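Local coordinates for basic helix-loop-helix, putative, expressed (Oryza sativa subsp. japonica, PDB 5LW0), which binds ADP-ribose through its macrodomain and probably serves ADP-ribosylation-regulated repair of DNA interstrand crosslinks, at the AR6 site. Sequence-based numbering; all coordinates share one arbitrary frame.

The AR6 site. Residues 41-42, 44-48, 78-80, 109-111, 128-130, 136-141, 143, 200. With AR6 ([(2R,3S,4R,5R)-5-(6-aminopurin-9-yl)-3,4-dihydroxy-oxolan-2-yl]methyl [hydroxy-[[(2R,3S,4R,5S)-3,4,5-trihydroxyoxolan-2-yl]methoxy]phosphoryl] hydrogen phosphate), chain B.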
loop_
_atom_site.group_PDB
_atom_site.type_symbol
_atom_site.label_atom_id
_atom_site.label_comp_id
_atom_site.label_asym_id
_atom_site.label_seq_id
_atom_site.Cartn_x
_atom_site.Cartn_y
_atom_site.Cartn_z
ATOM N N PRO A 41 -2.940 1.550 0.120
ATOM C CA PRO A 41 -4.223 1.272 -0.483
ATOM C C PRO A 41 -4.494 -0.230 -0.545
ATOM O O PRO A 41 -3.575 -1.043 -0.309
ATOM C CB PRO A 41 -4.014 1.787 -1.892
ATOM C CG PRO A 41 -2.622 1.395 -2.185
ATOM C CD PRO A 41 -1.864 1.497 -0.861
ATOM N N SER A 42 -5.716 -0.598 -0.924
ATOM C CA SER A 42 -6.071 -1.987 -1.059
ATOM C C SER A 42 -5.458 -2.553 -2.342
ATOM O O SER A 42 -5.896 -2.263 -3.447
ATOM C CB SER A 42 -7.546 -2.132 -1.079
ATOM O OG SER A 42 -7.949 -3.484 -1.295
ATOM N N SER A 44 -4.627 -4.779 -5.408
ATOM C CA SER A 44 -5.248 -5.765 -6.364
ATOM C C SER A 44 -6.770 -5.629 -6.511
ATOM O O SER A 44 -7.333 -6.319 -7.316
ATOM C CB SER A 44 -4.900 -7.238 -6.003
ATOM O OG SER A 44 -3.540 -7.515 -6.232
ATOM N N THR A 45 -7.431 -4.761 -5.738
ATOM C CA THR A 45 -8.903 -4.781 -5.767
ATOM C C THR A 45 -9.595 -3.825 -6.725
ATOM O O THR A 45 -10.787 -3.743 -6.689
ATOM C CB THR A 45 -9.516 -4.595 -4.381
ATOM O OG1 THR A 45 -9.056 -3.393 -3.805
ATOM C CG2 THR A 45 -9.147 -5.714 -3.489
ATOM N N ALA A 46 -8.871 -3.085 -7.536
ATOM C CA ALA A 46 -9.573 -2.252 -8.561
ATOM C C ALA A 46 -9.184 -2.732 -9.957
ATOM O O ALA A 46 -9.766 -3.673 -10.426
ATOM C CB ALA A 46 -9.321 -0.783 -8.371
ATOM N N ASP A 47 -8.087 -2.209 -10.507
ATOM C CA ASP A 47 -7.607 -2.656 -11.843
ATOM C C ASP A 47 -7.376 -4.154 -11.918
ATOM O O ASP A 47 -7.607 -4.793 -12.978
ATOM C CB ASP A 47 -6.309 -1.876 -12.259
ATOM C CG ASP A 47 -6.556 -0.353 -12.531
ATOM O OD1 ASP A 47 -7.729 0.036 -12.762
ATOM O OD2 ASP A 47 -5.556 0.467 -12.505
ATOM N N PHE A 48 -6.893 -4.773 -10.831
ATOM C CA PHE A 48 -6.568 -6.196 -10.832
ATOM C C PHE A 48 -7.772 -7.131 -10.417
ATOM O O PHE A 48 -7.634 -8.360 -10.378
ATOM C CB PHE A 48 -5.337 -6.500 -9.935
ATOM C CG PHE A 48 -3.954 -6.231 -10.595
ATOM C CD1 PHE A 48 -3.835 -5.801 -11.913
ATOM C CD2 PHE A 48 -2.794 -6.442 -9.881
ATOM C CE1 PHE A 48 -2.576 -5.526 -12.479
ATOM C CE2 PHE A 48 -1.539 -6.234 -10.473
ATOM C CZ PHE A 48 -1.447 -5.739 -11.759
ATOM N N VAL A 78 -6.014 3.241 3.238
ATOM C CA VAL A 78 -6.646 4.398 2.660
ATOM C C VAL A 78 -7.397 4.045 1.381
ATOM O O VAL A 78 -6.963 3.200 0.601
ATOM C CB VAL A 78 -5.646 5.531 2.384
ATOM C CG1 VAL A 78 -4.997 5.974 3.687
ATOM C CG2 VAL A 78 -4.610 5.117 1.349
ATOM N N ASP A 79 -8.524 4.739 1.172
ATOM C CA ASP A 79 -9.238 4.677 -0.121
ATOM C C ASP A 79 -9.868 6.063 -0.334
ATOM O O ASP A 79 -10.099 6.827 0.619
ATOM C CB ASP A 79 -10.270 3.545 -0.149
ATOM C CG ASP A 79 -10.645 3.097 -1.597
ATOM O OD1 ASP A 79 -10.001 3.605 -2.550
ATOM O OD2 ASP A 79 -11.625 2.256 -1.762
ATOM N N LEU A 80 -10.163 6.372 -1.576
ATOM C CA LEU A 80 -10.565 7.718 -1.941
ATOM C C LEU A 80 -11.949 8.094 -1.479
ATOM O O LEU A 80 -12.214 9.256 -1.222
ATOM C CB LEU A 80 -10.517 7.839 -3.473
ATOM C CG LEU A 80 -9.187 8.035 -4.089
ATOM C CD1 LEU A 80 -9.319 7.758 -5.594
ATOM C CD2 LEU A 80 -8.778 9.446 -3.788
ATOM N N GLY A 109 -9.302 9.184 1.953
ATOM C CA GLY A 109 -8.460 10.221 1.425
ATOM C C GLY A 109 -7.682 9.814 0.216
ATOM O O GLY A 109 -7.686 8.669 -0.166
ATOM N N ASP A 110 -7.037 10.782 -0.367
ATOM C CA ASP A 110 -6.122 10.569 -1.467
ATOM C C ASP A 110 -4.744 10.325 -0.816
ATOM O O ASP A 110 -4.242 11.153 -0.048
ATOM C CB ASP A 110 -6.091 11.832 -2.315
ATOM C CG ASP A 110 -5.180 11.731 -3.532
ATOM O OD1 ASP A 110 -4.316 10.846 -3.628
ATOM O OD2 ASP A 110 -5.313 12.658 -4.416
ATOM N N ILE A 111 -4.155 9.182 -1.130
ATOM C CA ILE A 111 -2.881 8.797 -0.579
ATOM C C ILE A 111 -1.746 9.763 -0.877
ATOM O O ILE A 111 -0.718 9.734 -0.232
ATOM C CB ILE A 111 -2.556 7.351 -0.986
ATOM C CG1 ILE A 111 -1.664 6.690 0.061
ATOM C CG2 ILE A 111 -1.998 7.257 -2.364
ATOM C CD1 ILE A 111 -1.527 5.197 -0.137
ATOM N N ALA A 128 0.281 0.509 -5.490
ATOM C CA ALA A 128 -0.096 -0.670 -6.172
ATOM C C ALA A 128 0.476 -0.589 -7.589
ATOM O O ALA A 128 -0.107 -0.014 -8.487
ATOM C CB ALA A 128 -1.605 -0.837 -6.172
ATOM N N ALA A 129 1.622 -1.199 -7.734
ATOM C CA ALA A 129 2.457 -1.007 -8.909
ATOM C C ALA A 129 2.078 -1.942 -10.000
ATOM O O ALA A 129 1.318 -2.896 -9.816
ATOM C CB ALA A 129 3.932 -1.222 -8.496
ATOM N N ASN A 130 2.694 -1.736 -11.190
ATOM C CA ASN A 130 2.741 -2.787 -12.219
ATOM C C ASN A 130 4.143 -3.441 -12.291
ATOM O O ASN A 130 5.097 -2.938 -11.699
ATOM C CB ASN A 130 2.320 -2.203 -13.587
ATOM C CG ASN A 130 3.198 -1.066 -14.016
ATOM O OD1 ASN A 130 4.386 -1.257 -14.263
ATOM N ND2 ASN A 130 2.647 0.152 -14.025
ATOM N N GLY A 136 1.998 5.966 -14.881
ATOM C CA GLY A 136 0.768 5.940 -15.630
ATOM C C GLY A 136 -0.069 4.743 -15.294
ATOM O O GLY A 136 -0.008 4.208 -14.156
ATOM N N GLY A 137 -0.952 4.358 -16.232
ATOM C CA GLY A 137 -1.774 3.156 -16.073
ATOM C C GLY A 137 -3.016 3.334 -15.202
ATOM O O GLY A 137 -3.621 2.348 -14.763
ATOM N N GLY A 138 -3.367 4.559 -14.902
ATOM C CA GLY A 138 -4.463 4.776 -13.986
ATOM C C GLY A 138 -4.221 4.203 -12.577
ATOM O O GLY A 138 -3.082 3.818 -12.205
ATOM N N GLY A 139 -5.272 4.240 -11.791
ATOM C CA GLY A 139 -5.221 3.852 -10.403
ATOM C C GLY A 139 -4.256 4.633 -9.543
ATOM O O GLY A 139 -3.782 5.776 -9.847
ATOM N N VAL A 140 -3.910 4.022 -8.428
ATOM C CA VAL A 140 -3.088 4.705 -7.488
ATOM C C VAL A 140 -1.685 4.883 -8.004
ATOM O O VAL A 140 -1.026 5.882 -7.713
ATOM C CB VAL A 140 -3.116 3.995 -6.113
ATOM C CG1 VAL A 140 -2.322 2.731 -6.145
ATOM C CG2 VAL A 140 -2.562 4.919 -5.060
ATOM N N ASN A 141 -1.217 3.962 -8.860
ATOM C CA ASN A 141 0.122 4.102 -9.459
ATOM C C ASN A 141 0.258 5.407 -10.256
ATOM O O ASN A 141 1.201 6.168 -10.076
ATOM C CB ASN A 141 0.390 2.910 -10.341
ATOM C CG ASN A 141 1.766 2.938 -10.947
ATOM O OD1 ASN A 141 2.736 2.623 -10.327
ATOM N ND2 ASN A 141 1.834 3.328 -12.248
ATOM N N ALA A 143 -1.540 8.131 -9.829
ATOM C CA ALA A 143 -1.630 9.229 -8.901
ATOM C C ALA A 143 -0.326 9.492 -8.180
ATOM O O ALA A 143 0.053 10.623 -7.999
ATOM C CB ALA A 143 -2.754 8.948 -7.894
ATOM N N ARG A 200 -4.692 -8.182 -18.121
ATOM C CA ARG A 200 -3.458 -7.761 -17.513
ATOM C C ARG A 200 -2.517 -8.935 -17.374
ATOM O O ARG A 200 -2.953 -10.100 -17.350
ATOM C CB ARG A 200 -3.709 -7.174 -16.114
ATOM C CG ARG A 200 -4.658 -6.006 -16.038
ATOM C CD ARG A 200 -4.079 -4.790 -16.697
ATOM N NE ARG A 200 -4.864 -3.627 -16.381
ATOM C CZ ARG A 200 -4.491 -2.677 -15.529
ATOM N NH1 ARG A 200 -3.314 -2.742 -14.902
ATOM N NH2 ARG A 200 -5.293 -1.656 -15.307
HETATM N N1 AR6 B . -5.628 7.445 -3.035
HETATM C C2 AR6 B . -6.048 6.375 -2.328
HETATM N N3 AR6 B . -6.534 5.275 -2.869
HETATM C C4 AR6 B . -6.639 5.159 -4.229
HETATM C C5 AR6 B . -6.192 6.221 -5.078
HETATM C C6 AR6 B . -5.653 7.418 -4.410
HETATM N N6 AR6 B . -5.200 8.451 -5.078
HETATM N N7 AR6 B . -6.415 5.806 -6.413
HETATM C C8 AR6 B . -6.910 4.550 -6.343
HETATM N N9 AR6 B . -7.041 4.143 -5.028
HETATM P PA AR6 B . -5.460 0.114 -8.216
HETATM P PB AR6 B . -4.589 -2.731 -8.369
HETATM C "C1'" AR6 B . -7.426 2.848 -4.511
HETATM O O1A AR6 B . -6.371 -0.167 -9.429
HETATM O O1B AR6 B . -6.002 -3.262 -8.405
HETATM C C1D AR6 B . -2.270 0.372 -11.638
HETATM O O1D AR6 B . -2.526 1.466 -12.493
HETATM C "C2'" AR6 B . -8.512 2.078 -5.252
HETATM O "O2'" AR6 B . -9.853 2.605 -5.009
HETATM O O2A AR6 B . -4.615 1.330 -8.198
HETATM O O2B AR6 B . -3.551 -3.426 -7.540
HETATM C C2D AR6 B . -0.902 -0.267 -12.021
HETATM O O2D AR6 B . -0.356 0.333 -13.265
HETATM C "C3'" AR6 B . -8.258 0.676 -4.754
HETATM O "O3'" AR6 B . -8.924 0.421 -3.487
HETATM O O3A AR6 B . -4.501 -1.173 -7.938
HETATM C C3D AR6 B . -1.183 -1.736 -12.173
HETATM O O3D AR6 B . -1.142 -2.004 -13.604
HETATM C "C4'" AR6 B . -6.731 0.633 -4.555
HETATM O "O4'" AR6 B . -6.274 1.964 -4.634
HETATM C C4D AR6 B . -2.610 -1.940 -11.608
HETATM O O4D AR6 B . -3.302 -0.671 -11.668
HETATM C "C5'" AR6 B . -6.004 -0.194 -5.586
HETATM O "O5'" AR6 B . -6.465 0.092 -6.920
HETATM C C5D AR6 B . -2.672 -2.367 -10.146
HETATM O O5D AR6 B . -4.057 -2.697 -9.895
HETATM O O HOH W 1 -0.440 -4.163 -7.637
HETATM O O HOH W 2 -2.328 1.287 -9.425
HETATM O O HOH W 3 -7.771 1.229 -1.117
#
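ADP-ribose lies almost wholly buried in this rice macrodomain's cleft, a worked example of backbone amides gripping phosphates while side chains and backbone groups together read base and sugars. Asp110 extends with CG anti to the backbone N (chi1 -179°); OD1 takes adenine amino N6 at 2.9 Å, from above the carboxylate plane, and Ile111 N donates nearly straight (175° at H) to adenine N1. Leu80 lays CG over the six-membered ring and CD1 over the five-membered, Val140 packing opposite. Asp79 OD1 accepts ribose hydroxyl O2' at 2.7 Å on its syn lone pair; Leu80 N, donating from above the plane, steadies it.

Phe48 runs outward with CG anti to the carbonyl carbon (chi1 -81°). CB lies 3.6 Å from phosphate O1B, which the Ala46 and Phe48 amides both grip; CG and CD1 run beneath ester oxygen O5D; CD2 lies near O2B, CE2 and CZ near C5D, and CE1 3.7 Å from distal-ribose C4D. C5D thus sits over the ring centre, 3.8 Å from the centroid. Asn130 ND2 donates in its amide plane to O2D at 3.1 Å, and anomeric hydroxyl O1D lies within hydrogen-bonding reach of the Gly137 and Gly138 carbonyl oxygens, above both carbonyl planes, its one proton presumably shared or alternating.

The cleft gathers the ends of strands 74-79 and 124-128, loops after strands 37-40 and 104-108, and the glycine-rich turn entering helix 139-148, where Val140 N binds O2A at 2.8 Å and the helix start probably stabilises phosphate charge.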